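Local coordinates for protein D-alanyl-D-alanine carboxypeptidase (Enterococcus faecalis V583, PDB 5ZHF) that cleaves the C-terminal D-alanine from peptidoglycan-derived pentapeptides as a zinc-dependent carboxypeptidase of the M15B family linked to vancomycin resistance, at residues S168-Y177 and H193-T203. Sequence-based numbering, arbitrary orientation.
With ZN (zinc ion), chain C.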
ATOM      1  N   SER A 168       0.350   7.907  10.286  1.00 19.18           N
ATOM      2  CA  SER A 168       1.046   7.870   9.017  1.00 18.95           C
ATOM      3  C   SER A 168       0.895   9.155   8.204  1.00 18.33           C
ATOM      4  O   SER A 168       1.805   9.527   7.449  1.00 17.98           O
ATOM      5  CB  SER A 168       0.570   6.718   8.156  1.00 19.26           C
ATOM      6  OG  SER A 168      -0.785   6.876   7.753  1.00 20.12           O
ATOM      7  N   TYR A 169      -0.274   9.776   8.335  1.00 19.18           N
ATOM      8  CA  TYR A 169      -0.605  10.975   7.533  1.00 20.15           C
ATOM      9  C   TYR A 169       0.326  12.144   7.804  1.00 20.80           C
ATOM     10  O   TYR A 169       0.594  12.941   6.923  1.00 20.76           O
ATOM     11  CB  TYR A 169      -2.070  11.400   7.754  1.00 21.53           C
ATOM     12  CG  TYR A 169      -2.323  11.982   9.115  1.00 21.88           C
ATOM     13  CD1 TYR A 169      -2.624  11.161  10.200  1.00 22.88           C
ATOM     14  CD2 TYR A 169      -2.235  13.366   9.340  1.00 23.91           C
ATOM     15  CE1 TYR A 169      -2.842  11.691  11.462  1.00 23.90           C
ATOM     16  CE2 TYR A 169      -2.460  13.904  10.597  1.00 24.53           C
ATOM     17  CZ  TYR A 169      -2.755  13.066  11.662  1.00 26.34           C
ATOM     18  OH  TYR A 169      -2.975  13.570  12.956  1.00 27.24           O
ATOM     19  N   ARG A 170       0.863  12.214   9.019  1.00 20.07           N
ATOM     20  CA  ARG A 170       1.828  13.246   9.377  1.00 21.10           C
ATOM     21  C   ARG A 170       3.122  13.196   8.531  1.00 20.37           C
ATOM     22  O   ARG A 170       3.862  14.177   8.459  1.00 20.52           O
ATOM     23  CB  ARG A 170       2.140  13.162  10.889  1.00 22.47           C
ATOM     24  CG  ARG A 170       0.921  13.384  11.778  1.00 24.75           C
ATOM     25  CD  ARG A 170       1.255  13.621  13.247  1.00 26.89           C
ATOM     26  NE  ARG A 170       1.829  12.431  13.880  1.00 28.47           N
ATOM     27  CZ  ARG A 170       3.104  12.253  14.234  1.00 27.65           C
ATOM     28  NH1 ARG A 170       4.016  13.197  14.029  1.00 29.30           N
ATOM     29  NH2 ARG A 170       3.482  11.106  14.815  1.00 27.54           N
ATOM     30  N   PHE A 171       3.376  12.053   7.885  1.00 17.56           N
ATOM     31  CA  PHE A 171       4.541  11.805   7.038  1.00 18.51           C
ATOM     32  C   PHE A 171       4.178  11.601   5.579  1.00 18.27           C
ATOM     33  O   PHE A 171       5.035  11.245   4.767  1.00 17.77           O
ATOM     34  CB  PHE A 171       5.305  10.600   7.582  1.00 18.08           C
ATOM     35  CG  PHE A 171       5.568  10.721   9.036  1.00 18.18           C
ATOM     36  CD1 PHE A 171       6.633  11.474   9.490  1.00 19.90           C
ATOM     37  CD2 PHE A 171       4.706  10.148   9.956  1.00 18.93           C
ATOM     38  CE1 PHE A 171       6.852  11.648  10.860  1.00 20.26           C
ATOM     39  CE2 PHE A 171       4.924  10.316  11.316  1.00 19.66           C
ATOM     40  CZ  PHE A 171       6.010  11.050  11.763  1.00 19.53           C
ATOM     41  N   GLY A 172       2.922  11.884   5.235  1.00 19.41           N
ATOM     42  CA  GLY A 172       2.480  11.843   3.858  1.00 18.62           C
ATOM     43  C   GLY A 172       1.943  10.505   3.379  1.00 18.01           C
ATOM     44  O   GLY A 172       1.753  10.323   2.192  1.00 18.13           O
ATOM     45  N   PHE A 173       1.735   9.544   4.286  1.00 16.99           N
ATOM     46  CA  PHE A 173       1.233   8.240   3.895  1.00 16.30           C
ATOM     47  C   PHE A 173      -0.202   8.026   4.387  1.00 16.78           C
ATOM     48  O   PHE A 173      -0.554   8.438   5.493  1.00 17.43           O
ATOM     49  CB  PHE A 173       2.111   7.121   4.491  1.00 16.55           C
ATOM     50  CG  PHE A 173       3.486   7.055   3.927  1.00 15.62           C
ATOM     51  CD1 PHE A 173       4.488   7.872   4.417  1.00 17.01           C
ATOM     52  CD2 PHE A 173       3.803   6.148   2.915  1.00 17.39           C
ATOM     53  CE1 PHE A 173       5.771   7.788   3.903  1.00 17.09           C
ATOM     54  CE2 PHE A 173       5.085   6.061   2.386  1.00 16.86           C
ATOM     55  CZ  PHE A 173       6.068   6.886   2.894  1.00 16.96           C
ATOM     56  N   ILE A 174      -1.008   7.360   3.577  1.00 17.11           N
ATOM     57  CA  ILE A 174      -2.377   7.005   3.939  1.00 18.36           C
ATOM     58  C   ILE A 174      -2.579   5.498   4.012  1.00 18.32           C
ATOM     59  O   ILE A 174      -1.931   4.710   3.280  1.00 18.20           O
ATOM     60  CB  ILE A 174      -3.426   7.630   2.985  1.00 19.87           C
ATOM     61  CG1 ILE A 174      -3.221   7.160   1.527  1.00 19.75           C
ATOM     62  CG2 ILE A 174      -3.336   9.138   3.067  1.00 20.44           C
ATOM     63  CD1 ILE A 174      -4.225   7.730   0.528  1.00 19.90           C
ATOM     64  N   ARG A 175      -3.495   5.115   4.912  1.00 18.97           N
ATOM     65  CA  ARG A 175      -4.010   3.762   4.987  1.00 20.47           C
ATOM     66  C   ARG A 175      -4.906   3.602   3.768  1.00 18.78           C
ATOM     67  O   ARG A 175      -6.052   4.071   3.743  1.00 20.52           O
ATOM     68  CB  ARG A 175      -4.779   3.552   6.297  1.00 21.04           C
ATOM     69  CG  ARG A 175      -5.246   2.131   6.505  1.00 22.42           C
ATOM     70  CD  ARG A 175      -6.086   2.036   7.754  1.00 22.26           C
ATOM     71  NE  ARG A 175      -6.567   0.673   7.984  1.00 23.65           N
ATOM     72  CZ  ARG A 175      -7.108   0.253   9.131  1.00 24.95           C
ATOM     73  NH1 ARG A 175      -7.209   1.065  10.179  1.00 26.42           N
ATOM     74  NH2 ARG A 175      -7.514  -1.001   9.245  1.00 26.31           N
ATOM     75  N   ARG A 176      -4.340   3.003   2.732  1.00 18.24           N
ATOM     76  CA  ARG A 176      -4.909   3.098   1.392  1.00 18.96           C
ATOM     77  C   ARG A 176      -6.244   2.385   1.236  1.00 19.32           C
ATOM     78  O   ARG A 176      -7.088   2.818   0.433  1.00 19.51           O
ATOM     79  CB  ARG A 176      -3.933   2.505   0.401  1.00 19.61           C
ATOM     80  CG  ARG A 176      -4.353   2.571  -1.049  1.00 19.45           C
ATOM     81  CD  ARG A 176      -4.536   3.990  -1.505  1.00 19.67           C
ATOM     82  NE  ARG A 176      -4.915   4.052  -2.906  1.00 19.78           N
ATOM     83  CZ  ARG A 176      -6.162   3.972  -3.379  1.00 20.52           C
ATOM     84  NH1 ARG A 176      -7.199   3.727  -2.571  1.00 20.29           N
ATOM     85  NH2 ARG A 176      -6.364   4.105  -4.687  1.00 21.59           N
ATOM     86  N   TYR A 177      -6.394   1.270   1.941  1.00 19.13           N
ATOM     87  CA  TYR A 177      -7.545   0.373   1.777  1.00 20.32           C
ATOM     88  C   TYR A 177      -8.245   0.162   3.121  1.00 20.00           C
ATOM     89  O   TYR A 177      -8.153  -0.911   3.709  1.00 23.06           O
ATOM     90  CB  TYR A 177      -7.098  -0.945   1.173  1.00 21.04           C
ATOM     91  CG  TYR A 177      -6.350  -0.823  -0.143  1.00 20.50           C
ATOM     92  CD1 TYR A 177      -6.925  -0.171  -1.247  1.00 20.47           C
ATOM     93  CD2 TYR A 177      -5.055  -1.332  -0.287  1.00 20.55           C
ATOM     94  CE1 TYR A 177      -6.251  -0.075  -2.452  1.00 20.49           C
ATOM     95  CE2 TYR A 177      -4.371  -1.234  -1.499  1.00 20.65           C
ATOM     96  CZ  TYR A 177      -4.961  -0.588  -2.572  1.00 21.15           C
ATOM     97  OH  TYR A 177      -4.271  -0.498  -3.779  1.00 21.81           O
ATOM     98  N   HIS A 193      -0.957  -1.884   4.194  1.00 17.38           N
ATOM     99  CA  HIS A 193      -0.631  -1.257   2.887  1.00 17.73           C
ATOM    100  C   HIS A 193      -0.794   0.278   2.964  1.00 17.60           C
ATOM    101  O   HIS A 193      -1.913   0.787   3.065  1.00 18.85           O
ATOM    102  CB  HIS A 193      -1.478  -1.847   1.770  1.00 18.36           C
ATOM    103  CG  HIS A 193      -1.175  -1.286   0.419  1.00 17.84           C
ATOM    104  ND1 HIS A 193      -0.542  -2.007  -0.571  1.00 18.62           N
ATOM    105  CD2 HIS A 193      -1.419  -0.061  -0.102  1.00 18.40           C
ATOM    106  CE1 HIS A 193      -0.432  -1.253  -1.652  1.00 19.67           C
ATOM    107  NE2 HIS A 193      -0.976  -0.074  -1.398  1.00 18.84           N
ATOM    108  N   TYR A 194       0.342   0.978   2.932  1.00 17.17           N
ATOM    109  CA  TYR A 194       0.431   2.439   3.036  1.00 18.57           C
ATOM    110  C   TYR A 194       0.962   3.059   1.733  1.00 18.00           C
ATOM    111  O   TYR A 194       1.912   2.550   1.123  1.00 17.13           O
ATOM    112  CB  TYR A 194       1.236   2.853   4.288  1.00 18.48           C
ATOM    113  CG  TYR A 194       0.313   2.766   5.480  1.00 18.52           C
ATOM    114  CD1 TYR A 194      -0.026   1.537   6.042  1.00 19.28           C
ATOM    115  CD2 TYR A 194      -0.334   3.907   5.971  1.00 18.98           C
ATOM    116  CE1 TYR A 194      -0.943   1.458   7.101  1.00 18.78           C
ATOM    117  CE2 TYR A 194      -1.246   3.838   7.005  1.00 19.41           C
ATOM    118  CZ  TYR A 194      -1.575   2.611   7.560  1.00 19.48           C
ATOM    119  OH  TYR A 194      -2.512   2.601   8.568  1.00 19.81           O
ATOM    120  N   ARG A 195       0.306   4.150   1.317  1.00 17.38           N
ATOM    121  CA  ARG A 195       0.560   4.822   0.025  1.00 17.07           C
ATOM    122  C   ARG A 195       1.002   6.237   0.305  1.00 16.86           C
ATOM    123  O   ARG A 195       0.352   6.950   1.083  1.00 17.00           O
ATOM    124  CB  ARG A 195      -0.726   4.825  -0.811  1.00 18.09           C
ATOM    125  CG  ARG A 195      -0.802   5.816  -1.967  1.00 18.03           C
ATOM    126  CD  ARG A 195       0.270   5.612  -3.025  1.00 17.89           C
ATOM    127  NE  ARG A 195       0.287   6.804  -3.864  1.00 18.85           N
ATOM    128  CZ  ARG A 195      -0.447   7.020  -4.937  1.00 19.82           C
ATOM    129  NH1 ARG A 195      -1.248   6.083  -5.439  1.00 19.28           N
ATOM    130  NH2 ARG A 195      -0.332   8.201  -5.558  1.00 18.56           N
ATOM    131  N   TYR A 196       2.107   6.646  -0.315  1.00 17.15           N
ATOM    132  CA  TYR A 196       2.555   8.019  -0.214  1.00 18.22           C
ATOM    133  C   TYR A 196       1.752   8.903  -1.179  1.00 17.61           C
ATOM    134  O   TYR A 196       1.755   8.666  -2.393  1.00 17.81           O
ATOM    135  CB  TYR A 196       4.022   8.159  -0.565  1.00 17.32           C
ATOM    136  CG  TYR A 196       4.510   9.580  -0.365  1.00 18.84           C
ATOM    137  CD1 TYR A 196       4.783  10.070   0.908  1.00 19.95           C
ATOM    138  CD2 TYR A 196       4.629  10.456  -1.457  1.00 19.69           C
ATOM    139  CE1 TYR A 196       5.221  11.375   1.099  1.00 22.42           C
ATOM    140  CE2 TYR A 196       5.066  11.764  -1.275  1.00 21.17           C
ATOM    141  CZ  TYR A 196       5.354  12.222  -0.015  1.00 21.90           C
ATOM    142  OH  TYR A 196       5.809  13.512   0.174  1.00 23.68           O
ATOM    143  N   VAL A 197       1.106   9.915  -0.608  1.00 18.43           N
ATOM    144  CA  VAL A 197       0.474  11.000  -1.391  1.00 19.35           C
ATOM    145  C   VAL A 197       0.993  12.407  -1.065  1.00 20.22           C
ATOM    146  O   VAL A 197       0.602  13.389  -1.746  1.00 21.80           O
ATOM    147  CB  VAL A 197      -1.044  10.955  -1.212  1.00 18.80           C
ATOM    148  CG1 VAL A 197      -1.602   9.699  -1.839  1.00 18.55           C
ATOM    149  CG2 VAL A 197      -1.448  11.095   0.250  1.00 19.43           C
ATOM    150  N   GLY A 198       1.826  12.538  -0.026  1.00 18.96           N
ATOM    151  CA  GLY A 198       2.304  13.827   0.471  1.00 19.91           C
ATOM    152  C   GLY A 198       1.500  14.282   1.650  1.00 19.18           C
ATOM    153  O   GLY A 198       0.346  13.884   1.834  1.00 20.45           O
ATOM    154  N   ILE A 199       2.114  15.125   2.468  1.00 22.53           N
ATOM    155  CA  ILE A 199       1.559  15.513   3.752  1.00 23.64           C
ATOM    156  C   ILE A 199       0.243  16.281   3.593  1.00 24.78           C
ATOM    157  O   ILE A 199      -0.704  16.013   4.307  1.00 24.39           O
ATOM    158  CB  ILE A 199       2.605  16.289   4.592  1.00 25.15           C
ATOM    159  CG1 ILE A 199       3.748  15.329   5.001  1.00 26.11           C
ATOM    160  CG2 ILE A 199       1.986  16.889   5.842  1.00 25.50           C
ATOM    161  CD1 ILE A 199       5.020  15.978   5.492  1.00 28.55           C
ATOM    162  N   GLU A 200       0.187  17.191   2.619  1.00 26.32           N
ATOM    163  CA  GLU A 200      -1.026  18.015   2.397  1.00 27.59           C
ATOM    164  C   GLU A 200      -2.262  17.152   2.148  1.00 25.47           C
ATOM    165  O   GLU A 200      -3.256  17.253   2.858  1.00 26.28           O
ATOM    166  CB  GLU A 200      -0.804  18.965   1.217  1.00 32.23           C
ATOM    167  CG  GLU A 200      -1.931  19.953   0.959  1.00 37.20           C
ATOM    168  CD  GLU A 200      -1.571  20.935  -0.147  1.00 42.49           C
ATOM    169  OE1 GLU A 200      -2.122  20.804  -1.259  1.00 48.56           O
ATOM    170  OE2 GLU A 200      -0.717  21.816   0.088  1.00 47.10           O
ATOM    171  N   ALA A 201      -2.172  16.276   1.155  1.00 22.92           N
ATOM    172  CA  ALA A 201      -3.292  15.423   0.808  1.00 23.27           C
ATOM    173  C   ALA A 201      -3.566  14.395   1.908  1.00 21.76           C
ATOM    174  O   ALA A 201      -4.717  14.116   2.235  1.00 22.97           O
ATOM    175  CB  ALA A 201      -3.047  14.714  -0.514  1.00 22.55           C
ATOM    176  N   ALA A 202      -2.510  13.807   2.468  1.00 21.43           N
ATOM    177  CA  ALA A 202      -2.712  12.761   3.478  1.00 21.56           C
ATOM    178  C   ALA A 202      -3.477  13.271   4.691  1.00 22.48           C
ATOM    179  O   ALA A 202      -4.342  12.587   5.224  1.00 22.84           O
ATOM    180  CB  ALA A 202      -1.378  12.175   3.927  1.00 21.46           C
ATOM    181  N   THR A 203      -3.160  14.486   5.095  1.00 21.74           N
ATOM    182  CA  THR A 203      -3.763  15.079   6.264  1.00 23.78           C
ATOM    183  C   THR A 203      -5.244  15.349   6.025  1.00 24.24           C
ATOM    184  O   THR A 203      -6.066  15.086   6.898  1.00 24.51           O
ATOM    185  CB  THR A 203      -3.020  16.358   6.671  1.00 24.52           C
ATOM    186  OG1 THR A 203      -1.622  16.067   6.885  1.00 26.10           O
ATOM    187  CG2 THR A 203      -3.644  16.966   7.925  1.00 24.75           C
TER
HETATM  188 ZN    ZN C 301       0.433  -3.751  -0.453  1.00 19.60          ZN
HETATM  189  O   HOH W   1      -4.545   0.019   3.671  1.00 19.02           O
HETATM  190  O   HOH W   2      -1.014  -5.420  -0.252  1.00 19.59           O
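Ile174 and Arg195 form an antiparallel hydrogen-bonded pair, Ile174 N to Arg195 O at 2.9 Å and Arg195 N to Ile174 O at 3.0 Å, between strands 173-175 and 193-196. Beyond the strands, Gly172 O takes two donors: Val197 N nearly in line with the carbonyl, and Gly198 N on a lone pair, pinning the turn that leads into the helix starting at Ile199. On the Phe173 side of the sheet, the edge of the Tyr196 ring meets the face of Phe173, planes at 70°, while Tyr196 CB sits over that same ring. Farther along, Arg175 CA lies over a face of Tyr194, 3.9 Å from the ring centroid; the extended Arg175 chain passes the phenol and runs on to a salt bridge with Asp165. Strand 173-175 is one of two edge strands of the four-stranded antiparallel sheet of this M15 peptidase, and its neighbour 193-196 delivers a zinc ligand. His193 ND1 binds zinc at 2.0 Å, together with His140, Asp147 and a water. His193 holds its CG trans to its own backbone N (chi1 -178°), which sets the imidazole beside Tyr177. Tyr177 CE2 rests over one imidazole face, 3.5 Å from His193 CD2, and Arg176 CB touches the imidazole edge; Glu139 accepts from His193 NE2, a second-shell link that, with this packing, probably holds the ring's rotation. On the reverse side, Ile174 CG2 packs 3.7 Å from Ala202 CB where helix 199-208 meets the sheet, Tyr169 CB also touching Ala202.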